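PDB 6ZXU: oxidoreductase, NAD-binding/iron-sulfur cluster-binding protein from Nitratireductor pacificus pht-3B, which carries out catabolic reductive dehalogenation, binding cobalamin and two [4Fe-4S] clusters that probably feed electrons to the corrinoid. Local coordinates for residues 533-538 with 595-599; 537-542 with 619-623; 552-557 with 671-677. All coordinates share one frame. Residue numbers count along the deposited sequence, not the author numbering.

Followed from the N terminus, the chain reaches helix 535-540, where contacts 1 and 2 both begin; they share D537 and F538, with centres about 7 Å apart. Contact 1 closes a loop of 56 residues at 595-599, and contact 2 a loop of 76 at helix 619-628. Contact 3 starts inside both loops, at 552-557, but ends beyond them at 671-677, so it crosses each. Contacts 1 and 2 touch one [4Fe-4S] cluster, supply three of its cysteine ligands and meet directly, as at R599 NH2 and I622 CG2, 3.6 Å apart. Contact 3 ties 671-677 to the ferredoxin-type region at 552-557, its centre about 19 and 18 Å from those of contacts 1 and 2.

Contact 1: residues 533-538 with 595-599; sequences FGLQDF and CPWNR. With NA (sodium ion), chain G; SF4 (iron/sulfur cluster), chain D.
A [4Fe-4S] pocket in the ferredoxin-type dicluster region is lined by F538, C595, P596 and W597, and F533 extends the aromatic cluster behind it. G534 is the N-cap of the helix starting at L535, with F538 N bonded to G534 O at 3.2 Å; its positive phi (83°) would jam a CB against the preceding carbonyl. In the other segment, C595 to N598 form a type I turn closed by N598 N to C595 O at 2.9 Å. The backbones stay apart: CA of L535 lies 10.1 Å from CA of W597, so side chains span the gap. W597 (chi1 m, chi2 86°) meets both phenyl rings, F533 at one face and F538 at its edge. F533 (chi1 p) points its edge at the indole face, centroid to six-membered ring 5.3 Å, planes at 80°. The indole edge meets the F538 face (chi1 t), five-membered ring to centroid 4.5 Å, planes at 59°, with W597 NE1 to F538 CD1 3.5 Å. L535 CD1 approaches W597 NE1 at 3.5 Å, and L506 of strand 505-506 packs on F533, L535 and W597. F538 CE1 and W597 CD1 reach cluster S1 at 3.6 and 3.7 Å. On the turn's backbone, a sodium ion is bound by C595 O at 3.0 Å, N598 O at 2.5 Å and three waters. C595 SG ligates cluster FE3 at 2.2 Å.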
loop_
_atom_site.group_PDB
_atom_site.type_symbol
_atom_site.label_atom_id
_atom_site.label_comp_id
_atom_site.label_asym_id
_atom_site.label_seq_id
_atom_site.Cartn_x
_atom_site.Cartn_y
_atom_site.Cartn_z
ATOM N N PHE A 533 -6.551 -21.100 -5.792
ATOM C CA PHE A 533 -7.463 -21.095 -4.728
ATOM C C PHE A 533 -8.933 -21.067 -5.218
ATOM O O PHE A 533 -9.856 -20.664 -4.477
ATOM C CB PHE A 533 -7.199 -20.005 -3.706
ATOM C CG PHE A 533 -7.288 -18.584 -4.243
ATOM C CD1 PHE A 533 -6.207 -18.002 -4.888
ATOM C CD2 PHE A 533 -8.364 -17.783 -3.948
ATOM C CE1 PHE A 533 -6.229 -16.698 -5.336
ATOM C CE2 PHE A 533 -8.406 -16.461 -4.405
ATOM C CZ PHE A 533 -7.353 -15.904 -5.104
ATOM N N GLY A 534 -9.143 -21.556 -6.406
ATOM C CA GLY A 534 -10.478 -21.688 -6.908
ATOM C C GLY A 534 -11.056 -20.406 -7.528
ATOM O O GLY A 534 -12.215 -20.374 -7.805
ATOM N N LEU A 535 -10.251 -19.364 -7.751
ATOM C CA LEU A 535 -10.802 -18.059 -8.160
ATOM C C LEU A 535 -11.424 -18.114 -9.524
ATOM O O LEU A 535 -12.380 -17.391 -9.771
ATOM C CB LEU A 535 -9.788 -16.935 -8.067
ATOM C CG LEU A 535 -10.346 -15.538 -8.244
ATOM C CD1 LEU A 535 -11.262 -15.144 -7.062
ATOM C CD2 LEU A 535 -9.245 -14.550 -8.395
ATOM N N GLN A 536 -10.909 -18.909 -10.436
ATOM C CA GLN A 536 -11.506 -18.930 -11.823
ATOM C C GLN A 536 -12.947 -19.321 -11.751
ATOM O O GLN A 536 -13.833 -18.615 -12.241
ATOM C CB GLN A 536 -10.730 -19.827 -12.793
ATOM C CG GLN A 536 -9.271 -19.487 -12.943
ATOM C CD GLN A 536 -9.060 -18.027 -13.165
ATOM O OE1 GLN A 536 -9.494 -17.466 -14.191
ATOM N NE2 GLN A 536 -8.388 -17.346 -12.199
ATOM N N ASP A 537 -13.222 -20.372 -11.007
ATOM C CA ASP A 537 -14.640 -20.800 -10.779
ATOM C C ASP A 537 -15.459 -19.726 -10.033
ATOM O O ASP A 537 -16.629 -19.525 -10.335
ATOM C CB ASP A 537 -14.676 -22.135 -10.036
ATOM C CG ASP A 537 -16.135 -22.664 -9.807
ATOM O OD1 ASP A 537 -16.837 -22.806 -10.848
ATOM O OD2 ASP A 537 -16.580 -22.843 -8.628
ATOM N N PHE A 538 -14.874 -19.069 -9.028
ATOM C CA PHE A 538 -15.583 -18.071 -8.269
ATOM C C PHE A 538 -15.935 -16.875 -9.152
ATOM O O PHE A 538 -17.112 -16.460 -9.217
ATOM C CB PHE A 538 -14.753 -17.585 -7.107
ATOM C CG PHE A 538 -15.548 -16.839 -6.053
ATOM C CD1 PHE A 538 -15.881 -15.577 -6.232
ATOM C CD2 PHE A 538 -15.830 -17.427 -4.827
ATOM C CE1 PHE A 538 -16.593 -14.872 -5.281
ATOM C CE2 PHE A 538 -16.504 -16.747 -3.834
ATOM C CZ PHE A 538 -16.887 -15.482 -4.066
ATOM N N CYS A 595 -15.576 -5.979 -4.275
ATOM C CA CYS A 595 -15.307 -7.376 -4.362
ATOM C C CYS A 595 -15.663 -8.138 -3.074
ATOM O O CYS A 595 -15.240 -7.747 -2.027
ATOM C CB CYS A 595 -13.834 -7.608 -4.777
ATOM S SG CYS A 595 -13.453 -9.337 -5.128
ATOM N N PRO A 596 -16.382 -9.276 -3.182
ATOM C CA PRO A 596 -16.636 -10.084 -1.994
ATOM C C PRO A 596 -15.394 -10.500 -1.222
ATOM O O PRO A 596 -15.458 -10.642 0.001
ATOM C CB PRO A 596 -17.347 -11.325 -2.535
ATOM C CG PRO A 596 -17.969 -10.848 -3.775
ATOM C CD PRO A 596 -17.008 -9.860 -4.366
ATOM N N TRP A 597 -14.277 -10.672 -1.874
ATOM C CA TRP A 597 -13.012 -11.033 -1.212
ATOM C C TRP A 597 -12.368 -9.895 -0.429
ATOM O O TRP A 597 -11.404 -10.124 0.308
ATOM C CB TRP A 597 -12.007 -11.561 -2.213
ATOM C CG TRP A 597 -12.420 -12.875 -2.864
ATOM C CD1 TRP A 597 -13.193 -13.004 -3.934
ATOM C CD2 TRP A 597 -12.000 -14.197 -2.487
ATOM N NE1 TRP A 597 -13.293 -14.320 -4.292
ATOM C CE2 TRP A 597 -12.602 -15.092 -3.402
ATOM C CE3 TRP A 597 -11.148 -14.723 -1.496
ATOM C CZ2 TRP A 597 -12.371 -16.434 -3.378
ATOM C CZ3 TRP A 597 -10.948 -16.077 -1.453
ATOM C CH2 TRP A 597 -11.590 -16.928 -2.366
ATOM N N ASN A 598 -12.872 -8.688 -0.599
ATOM C CA ASN A 598 -12.480 -7.585 0.217
ATOM C C ASN A 598 -13.263 -7.656 1.512
ATOM O O ASN A 598 -14.430 -7.263 1.552
ATOM C CB ASN A 598 -12.667 -6.247 -0.565
ATOM C CG ASN A 598 -12.385 -4.994 0.335
ATOM O OD1 ASN A 598 -11.479 -4.979 1.157
ATOM N ND2 ASN A 598 -13.292 -4.033 0.283
ATOM N N ARG A 599 -12.656 -8.164 2.567
ATOM C CA ARG A 599 -13.337 -8.409 3.831
ATOM C C ARG A 599 -12.525 -7.998 5.007
ATOM O O ARG A 599 -11.311 -7.894 4.922
ATOM C CB ARG A 599 -13.510 -9.903 4.075
ATOM C CG ARG A 599 -14.258 -10.592 3.030
ATOM C CD ARG A 599 -14.676 -11.947 3.525
ATOM N NE ARG A 599 -15.720 -12.437 2.641
ATOM C CZ ARG A 599 -15.458 -13.235 1.627
ATOM N NH1 ARG A 599 -14.225 -13.614 1.402
ATOM N NH2 ARG A 599 -16.466 -13.651 0.845
HETATM NA NA NA G . -16.679 -6.888 0.433
HETATM FE FE1 SF4 D . -15.144 -9.321 -9.582
HETATM FE FE2 SF4 D . -16.632 -11.085 -7.988
HETATM FE FE3 SF4 D . -14.289 -10.107 -7.056
HETATM FE FE4 SF4 D . -14.196 -11.884 -9.124
HETATM S S1 SF4 D . -14.985 -12.184 -7.009
HETATM S S2 SF4 D . -13.093 -9.999 -8.977
HETATM S S3 SF4 D . -16.072 -11.214 -10.165
HETATM S S4 SF4 D . -16.174 -9.007 -7.607
HETATM O O HOH W 1 -17.314 -8.895 1.403
HETATM O O HOH W 2 -18.375 -6.856 -1.081
HETATM O O HOH W 3 -16.889 -4.439 0.703
#

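Contact 2: residues 537-542 with 619-623. With SF4 (iron/sulfur cluster), chain D.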
loop_
_atom_site.group_PDB
_atom_site.type_symbol
_atom_site.label_atom_id
_atom_site.label_comp_id
_atom_site.label_asym_id
_atom_site.label_seq_id
_atom_site.Cartn_x
_atom_site.Cartn_y
_atom_site.Cartn_z
ATOM N N ASP A 537 -13.222 -20.372 -11.007
ATOM C CA ASP A 537 -14.640 -20.800 -10.779
ATOM C C ASP A 537 -15.459 -19.726 -10.033
ATOM O O ASP A 537 -16.629 -19.525 -10.335
ATOM C CB ASP A 537 -14.676 -22.135 -10.036
ATOM C CG ASP A 537 -16.135 -22.664 -9.807
ATOM O OD1 ASP A 537 -16.837 -22.806 -10.848
ATOM O OD2 ASP A 537 -16.580 -22.843 -8.628
ATOM N N PHE A 538 -14.874 -19.069 -9.028
ATOM C CA PHE A 538 -15.583 -18.071 -8.269
ATOM C C PHE A 538 -15.935 -16.875 -9.152
ATOM O O PHE A 538 -17.112 -16.460 -9.217
ATOM C CB PHE A 538 -14.753 -17.585 -7.107
ATOM C CG PHE A 538 -15.548 -16.839 -6.053
ATOM C CD1 PHE A 538 -15.881 -15.577 -6.232
ATOM C CD2 PHE A 538 -15.830 -17.427 -4.827
ATOM C CE1 PHE A 538 -16.593 -14.872 -5.281
ATOM C CE2 PHE A 538 -16.504 -16.747 -3.834
ATOM C CZ PHE A 538 -16.887 -15.482 -4.066
ATOM N N CYS A 539 -14.922 -16.232 -9.752
ATOM C CA CYS A 539 -15.172 -15.066 -10.608
ATOM C C CYS A 539 -16.085 -15.453 -11.746
ATOM O O CYS A 539 -16.868 -14.685 -12.232
ATOM C CB CYS A 539 -13.916 -14.488 -11.198
ATOM S SG CYS A 539 -13.015 -13.488 -10.089
ATOM N N ASN A 540 -16.072 -16.690 -12.179
ATOM C CA ASN A 540 -16.978 -17.041 -13.233
ATOM C C ASN A 540 -18.471 -16.964 -12.895
ATOM O O ASN A 540 -19.341 -16.908 -13.736
ATOM C CB ASN A 540 -16.742 -18.439 -13.668
ATOM C CG ASN A 540 -16.808 -18.505 -15.105
ATOM O OD1 ASN A 540 -15.911 -17.903 -15.823
ATOM N ND2 ASN A 540 -17.911 -19.086 -15.602
ATOM N N GLN A 541 -18.768 -17.002 -11.616
ATOM C CA GLN A 541 -20.133 -16.996 -11.113
ATOM C C GLN A 541 -20.517 -15.673 -10.468
ATOM O O GLN A 541 -21.597 -15.568 -9.959
ATOM C CB GLN A 541 -20.309 -18.073 -10.010
ATOM C CG GLN A 541 -20.032 -19.488 -10.374
ATOM C CD GLN A 541 -20.220 -20.414 -9.212
ATOM O OE1 GLN A 541 -21.314 -20.591 -8.703
ATOM N NE2 GLN A 541 -19.175 -21.008 -8.800
ATOM N N CYS A 542 -19.615 -14.725 -10.389
ATOM C CA CYS A 542 -19.818 -13.470 -9.761
ATOM C C CYS A 542 -19.715 -12.344 -10.819
ATOM O O CYS A 542 -19.028 -12.487 -11.835
ATOM C CB CYS A 542 -18.759 -13.263 -8.678
ATOM S SG CYS A 542 -18.795 -11.795 -7.638
ATOM N N ARG A 619 -20.011 -21.336 -3.167
ATOM C CA ARG A 619 -19.560 -20.091 -3.744
ATOM C C ARG A 619 -20.703 -19.246 -4.187
ATOM O O ARG A 619 -20.763 -18.051 -3.904
ATOM C CB ARG A 619 -18.595 -20.399 -4.879
ATOM C CG ARG A 619 -17.257 -20.917 -4.396
ATOM C CD ARG A 619 -16.402 -21.422 -5.566
ATOM N NE ARG A 619 -15.140 -21.905 -5.018
ATOM C CZ ARG A 619 -14.360 -22.795 -5.584
ATOM N NH1 ARG A 619 -14.655 -23.262 -6.785
ATOM N NH2 ARG A 619 -13.256 -23.198 -4.946
ATOM N N ALA A 620 -21.653 -19.843 -4.883
ATOM C CA ALA A 620 -22.825 -19.090 -5.372
ATOM C C ALA A 620 -23.602 -18.452 -4.250
ATOM O O ALA A 620 -24.084 -17.334 -4.394
ATOM C CB ALA A 620 -23.719 -19.978 -6.215
ATOM N N ALA A 621 -23.705 -19.145 -3.127
ATOM C CA ALA A 621 -24.357 -18.606 -1.958
ATOM C C ALA A 621 -23.608 -17.462 -1.330
ATOM O O ALA A 621 -24.188 -16.507 -0.877
ATOM C CB ALA A 621 -24.532 -19.668 -0.889
ATOM N N ILE A 622 -22.295 -17.607 -1.232
ATOM C CA ILE A 622 -21.443 -16.509 -0.748
ATOM C C ILE A 622 -21.543 -15.282 -1.644
ATOM O O ILE A 622 -21.684 -14.163 -1.179
ATOM C CB ILE A 622 -20.006 -17.030 -0.566
ATOM C CG1 ILE A 622 -19.901 -18.014 0.572
ATOM C CG2 ILE A 622 -19.050 -15.869 -0.298
ATOM C CD1 ILE A 622 -18.613 -18.806 0.598
ATOM N N ILE A 623 -21.542 -15.487 -2.940
ATOM C CA ILE A 623 -21.684 -14.391 -3.905
ATOM C C ILE A 623 -23.020 -13.670 -3.708
ATOM O O ILE A 623 -23.075 -12.442 -3.631
ATOM C CB ILE A 623 -21.513 -14.958 -5.357
ATOM C CG1 ILE A 623 -20.070 -15.309 -5.596
ATOM C CG2 ILE A 623 -21.997 -13.998 -6.378
ATOM C CD1 ILE A 623 -19.907 -16.320 -6.709
HETATM FE FE1 SF4 D . -15.144 -9.321 -9.582
HETATM FE FE2 SF4 D . -16.632 -11.085 -7.988
HETATM FE FE3 SF4 D . -14.289 -10.107 -7.056
HETATM FE FE4 SF4 D . -14.196 -11.884 -9.124
HETATM S S1 SF4 D . -14.985 -12.184 -7.009
HETATM S S2 SF4 D . -13.093 -9.999 -8.977
HETATM S S3 SF4 D . -16.072 -11.214 -10.165
HETATM S S4 SF4 D . -16.174 -9.007 -7.607
HETATM O O HOH W 4 -21.349 -22.576 -6.153
#
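A salt bridge between D537 and R619 joins helix 535-540 and the residues that follow it to helix 619-628. R619 NH1 donates to D537 OD2 at 2.7 Å with an N-H...O angle of 154°, and OD2 lies at the guanidinium edge, near its plane. The other guanidinium nitrogens are also satisfied: NE donates to the carbonyl of S612, and NH2, more weakly, to that of I613, both in helix 603-614. Q541 NE2 gives a weak bond to D537 O at 3.3 Å. Water 4 accepts from A620 N at 3.0 Å and lies 3.2 Å from Q541 OE1, to which it can donate. The rest of the contact is apolar. I623 CD1 sits over the F538 ring face, 4.1 Å from the centroid and 16° off its normal, a CH-pi contact; it also touches C542 CB at 3.8 Å. R619 CG packs at 3.8 Å from F538 CD2. The cysteine sulfurs serve the cluster, C539 SG binding FE4 at 2.2 Å and C542 SG binding FE2 at 2.3 Å. These two ligands, with C545, belong to the CxxCxxC motif of ferredoxin-type [4Fe-4S] sites, against which helix 619-628 is packed.

Contact 3: residues 552-557 with 671-677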
loop_
_atom_site.group_PDB
_atom_site.type_symbol
_atom_site.label_atom_id
_atom_site.label_comp_id
_atom_site.label_asym_id
_atom_site.label_seq_id
_atom_site.Cartn_x
_atom_site.Cartn_y
_atom_site.Cartn_z
ATOM N N ASN A 552 -18.528 1.149 -16.541
ATOM C CA ASN A 552 -18.758 -0.115 -17.229
ATOM C C ASN A 552 -17.540 -0.684 -17.933
ATOM O O ASN A 552 -17.647 -1.240 -19.020
ATOM C CB ASN A 552 -19.920 -0.033 -18.209
ATOM C CG ASN A 552 -21.149 0.605 -17.583
ATOM O OD1 ASN A 552 -21.615 0.219 -16.471
ATOM N ND2 ASN A 552 -21.630 1.653 -18.247
ATOM N N ALA A 553 -16.362 -0.509 -17.329
ATOM C CA ALA A 553 -15.130 -0.909 -17.986
ATOM C C ALA A 553 -14.842 -2.400 -17.752
ATOM O O ALA A 553 -14.074 -2.985 -18.478
ATOM C CB ALA A 553 -13.974 -0.061 -17.476
ATOM N N ILE A 554 -15.427 -3.038 -16.733
ATOM C CA ILE A 554 -15.102 -4.444 -16.402
ATOM C C ILE A 554 -15.996 -5.359 -17.219
ATOM O O ILE A 554 -17.200 -5.162 -17.287
ATOM C CB ILE A 554 -15.197 -4.668 -14.862
ATOM C CG1 ILE A 554 -14.146 -3.804 -14.184
ATOM C CG2 ILE A 554 -15.109 -6.135 -14.515
ATOM C CD1 ILE A 554 -14.206 -3.814 -12.693
ATOM N N SER A 555 -15.407 -6.419 -17.766
ATOM C CA SER A 555 -16.151 -7.417 -18.522
ATOM C C SER A 555 -17.130 -8.272 -17.724
ATOM O O SER A 555 -16.801 -8.830 -16.678
ATOM C CB SER A 555 -15.193 -8.317 -19.284
ATOM O OG SER A 555 -15.918 -9.328 -19.982
ATOM N N PHE A 556 -18.361 -8.338 -18.204
ATOM C CA PHE A 556 -19.410 -9.252 -17.750
ATOM C C PHE A 556 -19.360 -10.570 -18.474
ATOM O O PHE A 556 -20.161 -11.448 -18.186
ATOM C CB PHE A 556 -20.811 -8.661 -18.008
ATOM C CG PHE A 556 -21.191 -7.540 -17.117
ATOM C CD1 PHE A 556 -20.945 -6.278 -17.458
ATOM C CD2 PHE A 556 -21.914 -7.785 -15.986
ATOM C CE1 PHE A 556 -21.338 -5.233 -16.631
ATOM C CE2 PHE A 556 -22.316 -6.762 -15.154
ATOM C CZ PHE A 556 -22.038 -5.474 -15.486
ATOM N N GLY A 557 -18.400 -10.760 -19.343
ATOM C CA GLY A 557 -18.354 -11.951 -20.180
ATOM C C GLY A 557 -17.217 -12.918 -19.831
ATOM O O GLY A 557 -16.764 -12.963 -18.713
ATOM N N ILE A 671 -26.384 -9.086 -20.444
ATOM C CA ILE A 671 -25.314 -8.096 -20.506
ATOM C C ILE A 671 -23.973 -8.732 -20.947
ATOM O O ILE A 671 -23.169 -8.073 -21.591
ATOM C CB ILE A 671 -25.202 -7.322 -19.178
ATOM C CG1 ILE A 671 -24.188 -6.194 -19.247
ATOM C CG2 ILE A 671 -24.886 -8.272 -18.013
ATOM C CD1 ILE A 671 -24.498 -5.193 -20.308
ATOM N N GLY A 672 -23.746 -10.003 -20.612
ATOM C CA GLY A 672 -22.523 -10.664 -21.045
ATOM C C GLY A 672 -22.387 -10.733 -22.539
ATOM O O GLY A 672 -21.334 -10.498 -23.095
ATOM N N ALA A 673 -23.485 -10.974 -23.213
ATOM C CA ALA A 673 -23.540 -11.063 -24.666
ATOM C C ALA A 673 -23.653 -9.713 -25.335
ATOM O O ALA A 673 -23.309 -9.575 -26.502
ATOM C CB ALA A 673 -24.743 -11.868 -25.042
ATOM N N ASN A 674 -24.148 -8.698 -24.621
ATOM C CA ASN A 674 -24.375 -7.362 -25.226
ATOM C C ASN A 674 -23.291 -6.345 -25.041
ATOM O O ASN A 674 -23.094 -5.465 -25.912
ATOM C CB ASN A 674 -25.733 -6.781 -24.766
ATOM C CG ASN A 674 -26.918 -7.494 -25.447
ATOM O OD1 ASN A 674 -26.909 -7.766 -26.654
ATOM N ND2 ASN A 674 -27.917 -7.695 -24.724
ATOM N N GLN A 675 -22.612 -6.409 -23.911
ATOM C CA GLN A 675 -21.541 -5.476 -23.616
ATOM C C GLN A 675 -20.382 -5.681 -24.630
ATOM O O GLN A 675 -19.949 -6.801 -24.851
ATOM C CB GLN A 675 -20.995 -5.685 -22.209
ATOM C CG GLN A 675 -19.839 -4.773 -21.841
ATOM C CD GLN A 675 -19.158 -5.218 -20.569
ATOM O OE1 GLN A 675 -18.884 -6.388 -20.390
ATOM N NE2 GLN A 675 -18.924 -4.291 -19.662
ATOM N N LYS A 676 -19.912 -4.590 -25.241
ATOM C CA LYS A 676 -18.795 -4.603 -26.149
ATOM C C LYS A 676 -17.734 -3.669 -25.665
ATOM O O LYS A 676 -17.916 -2.456 -25.584
ATOM C CB LYS A 676 -19.210 -4.202 -27.567
ATOM C CG LYS A 676 -20.386 -4.975 -28.103
ATOM C CD LYS A 676 -20.133 -6.447 -28.246
ATOM C CE LYS A 676 -21.429 -7.142 -28.667
ATOM N NZ LYS A 676 -21.316 -8.623 -28.608
ATOM N N LEU A 677 -16.610 -4.225 -25.287
ATOM C CA LEU A 677 -15.467 -3.510 -24.820
ATOM C C LEU A 677 -14.383 -3.451 -25.935
ATOM O O LEU A 677 -14.380 -4.257 -26.855
ATOM C CB LEU A 677 -14.925 -4.194 -23.519
ATOM C CG LEU A 677 -15.934 -4.303 -22.355
ATOM C CD1 LEU A 677 -15.283 -5.041 -21.235
ATOM C CD2 LEU A 677 -16.428 -2.929 -21.819
#
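Neither segment runs as a strand: 552-557 is an irregular loop, and 671-677 begins as a short helix that Q675 leaves at phi/psi -65/130. Their CA atoms approach to 4.4 Å between G557 and G672 but stand 7.3 Å apart between A553 and L677. The loop bends at S555, whose OG accepts from G557 N at 2.9 Å in an ST turn. Q675 fills the gap with its extended side chain (chi1 and chi2 t), and its amide is used at both ends: NE2 donates to I554 O at 3.1 Å, and OE1 accepts from F556 N at 3.0 Å, with near-linear angles of 165° and 174°. Beside it, I671 CG1 lies over the F556 ring, 3.9 Å from the centroid, as a CH-pi contact. L677 CD1 rests 3.8 Å from S555 CB. I554 turns its CB away from 671-677, and its side chain lies about 4 Å from a [4Fe-4S] cluster and from cobalamin, so the glutamine clasps the backbone of a cofactor-lining loop in the ferredoxin-type dicluster region.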